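Side-chain contact in endonuclease PI-MtuI (Mycobacterium tuberculosis, PDB 2IMZ), which is the splicing domain of the RecA intein, which probably excises itself from its precursor by protein splicing: residues 86-89 against 90-93. The protein carries 1 engineered substitution. Residues are numbered along the deposited sequence; the frame is centred on the assembly and turned at random.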
ATOM      1  N   GLU A  86      -4.872  -7.411  14.000  1.00 20.75           N
ATOM      2  CA  GLU A  86      -5.945  -8.392  14.113  1.00 21.97           C
ATOM      3  C   GLU A  86      -5.423  -9.824  14.187  1.00 21.58           C
ATOM      4  O   GLU A  86      -6.180 -10.759  14.452  1.00 20.80           O
ATOM      5  CB  GLU A  86      -6.903  -8.246  12.934  1.00 24.56           C
ATOM      6  CG  GLU A  86      -7.633  -6.911  12.926  1.00 30.64           C
ATOM      7  CD  GLU A  86      -8.406  -6.674  11.647  1.00 34.26           C
ATOM      8  OE1 GLU A  86      -9.228  -7.540  11.278  1.00 37.20           O
ATOM      9  OE2 GLU A  86      -8.194  -5.617  11.013  1.00 38.61           O
ATOM     10  N   LEU A  87      -4.124  -9.991  13.959  1.00 20.27           N
ATOM     11  CA  LEU A  87      -3.519 -11.315  14.001  1.00 19.47           C
ATOM     12  C   LEU A  87      -3.297 -11.786  15.434  1.00 19.21           C
ATOM     13  O   LEU A  87      -3.011 -10.991  16.330  1.00 19.73           O
ATOM     14  CB  LEU A  87      -2.197 -11.311  13.235  1.00 18.94           C
ATOM     15  CG  LEU A  87      -2.365 -10.941  11.761  1.00 18.20           C
ATOM     16  CD1 LEU A  87      -1.006 -10.879  11.088  1.00 19.04           C
ATOM     17  CD2 LEU A  87      -3.259 -11.963  11.075  1.00 20.63           C
ATOM     18  N   ARG A  88      -3.437 -13.091  15.636  1.00 19.40           N
ATOM     19  CA  ARG A  88      -3.271 -13.680  16.956  1.00 19.20           C
ATOM     20  C   ARG A  88      -2.324 -14.864  16.920  1.00 18.59           C
ATOM     21  O   ARG A  88      -1.989 -15.383  15.855  1.00 17.70           O
ATOM     22  CB  ARG A  88      -4.630 -14.141  17.495  1.00 21.39           C
ATOM     23  CG  ARG A  88      -5.637 -13.020  17.684  1.00 25.35           C
ATOM     24  CD  ARG A  88      -5.284 -12.153  18.881  1.00 27.09           C
ATOM     25  NE  ARG A  88      -6.240 -11.064  19.060  1.00 31.20           N
ATOM     26  CZ  ARG A  88      -6.250  -9.945  18.343  1.00 34.21           C
ATOM     27  NH1 ARG A  88      -5.347  -9.754  17.390  1.00 33.85           N
ATOM     28  NH2 ARG A  88      -7.170  -9.017  18.575  1.00 35.27           N
ATOM     29  N   LYS A  89      -1.901 -15.289  18.102  1.00 17.66           N
ATOM     30  CA  LYS A  89      -1.013 -16.426  18.230  1.00 16.52           C
ATOM     31  C   LYS A  89      -1.644 -17.615  17.513  1.00 16.51           C
ATOM     32  O   LYS A  89      -2.831 -17.898  17.688  1.00 17.70           O
ATOM     33  CB  LYS A  89      -0.806 -16.744  19.708  1.00 17.98           C
ATOM     34  CG  LYS A  89       0.011 -17.981  19.972  1.00 19.00           C
ATOM     35  CD  LYS A  89       0.222 -18.151  21.462  1.00 20.95           C
ATOM     36  CE  LYS A  89       1.008 -19.404  21.766  1.00 21.99           C
ATOM     37  NZ  LYS A  89       1.347 -19.460  23.211  1.00 24.39           N
ATOM     38  N   GLY A  90      -0.853 -18.297  16.692  1.00 14.97           N
ATOM     39  CA  GLY A  90      -1.364 -19.442  15.960  1.00 16.15           C
ATOM     40  C   GLY A  90      -1.766 -19.147  14.526  1.00 15.10           C
ATOM     41  O   GLY A  90      -1.825 -20.058  13.699  1.00 16.64           O
ATOM     42  N   ASP A  91      -2.060 -17.887  14.222  1.00 15.55           N
ATOM     43  CA  ASP A  91      -2.434 -17.524  12.861  1.00 15.65           C
ATOM     44  C   ASP A  91      -1.215 -17.698  11.971  1.00 15.49           C
ATOM     45  O   ASP A  91      -0.086 -17.486  12.415  1.00 14.92           O
ATOM     46  CB  ASP A  91      -2.907 -16.071  12.788  1.00 17.55           C
ATOM     47  CG  ASP A  91      -4.275 -15.869  13.404  1.00 20.02           C
ATOM     48  OD1 ASP A  91      -5.037 -16.856  13.496  1.00 22.51           O
ATOM     49  OD2 ASP A  91      -4.590 -14.720  13.776  1.00 19.31           O
ATOM     50  N   ARG A  92      -1.440 -18.080  10.719  1.00 15.94           N
ATOM     51  CA  ARG A  92      -0.338 -18.267   9.791  1.00 15.47           C
ATOM     52  C   ARG A  92      -0.149 -17.047   8.898  1.00 15.64           C
ATOM     53  O   ARG A  92      -1.116 -16.377   8.516  1.00 14.49           O
ATOM     54  CB  ARG A  92      -0.569 -19.518   8.932  1.00 18.18           C
ATOM     55  CG  ARG A  92      -0.563 -20.817   9.737  1.00 21.62           C
ATOM     56  CD  ARG A  92      -0.670 -22.053   8.849  1.00 25.87           C
ATOM     57  NE  ARG A  92      -1.980 -22.197   8.220  1.00 30.96           N
ATOM     58  CZ  ARG A  92      -3.105 -22.482   8.873  1.00 33.11           C
ATOM     59  NH1 ARG A  92      -3.092 -22.655  10.188  1.00 34.86           N
ATOM     60  NH2 ARG A  92      -4.245 -22.605   8.208  1.00 35.14           N
ATOM     61  N   VAL A  93       1.108 -16.746   8.595  1.00 13.18           N
ATOM     62  CA  VAL A  93       1.440 -15.621   7.730  1.00 12.38           C
ATOM     63  C   VAL A  93       2.380 -16.125   6.650  1.00 12.87           C
ATOM     64  O   VAL A  93       3.061 -17.132   6.834  1.00 15.29           O
ATOM     65  CB  VAL A  93       2.120 -14.459   8.510  1.00 12.48           C
ATOM     66  CG1 VAL A  93       1.155 -13.900   9.552  1.00 13.63           C
ATOM     67  CG2 VAL A  93       3.406 -14.935   9.168  1.00 15.03           C
TER
HETATM   68  O   HOH W   1      -6.834 -13.580  14.342  1.00 31.25           O
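Asp91 reaches back across a tight turn to take the backbone N of Arg88 on its OD2, at 2.7 Å, with a nearly straight N-H (160°) that arrives from above the carboxylate plane. The return bond, Asp91 N to Arg88 O at 3.0 Å, closes the type II turn Arg88-Asp91. With its chi1 of -73°, Asp91 sets CG beside its own N and carries the carboxylate back alongside Arg88 N. A water donates to the same OD2 and to Glu86 O, so OD2 accepts two bonds, which would be expected to stabilise its negative charge, with Arg82 a more distant, weak ion-pair partner. On the buried side, Leu87 CD1 meets Val93 CG1 at 4.0 Å, and both side chains also pack on Val75 and Ile137. The solvent side is looser: exposed Lys89 runs extended away from the turn. Arg88, though exposed, is held by NH1, which bonds Gly85 O and, from well above the carbonyl plane, Leu87 O, itself in the guanidinium plane. Gly90 takes the third position with the positive phi (98°) common for glycine in a type II turn. This Asp-braced turn leads into strand 92-94, antiparallel to strand 134-153 in the HINT (Hedgehog/intein) fold.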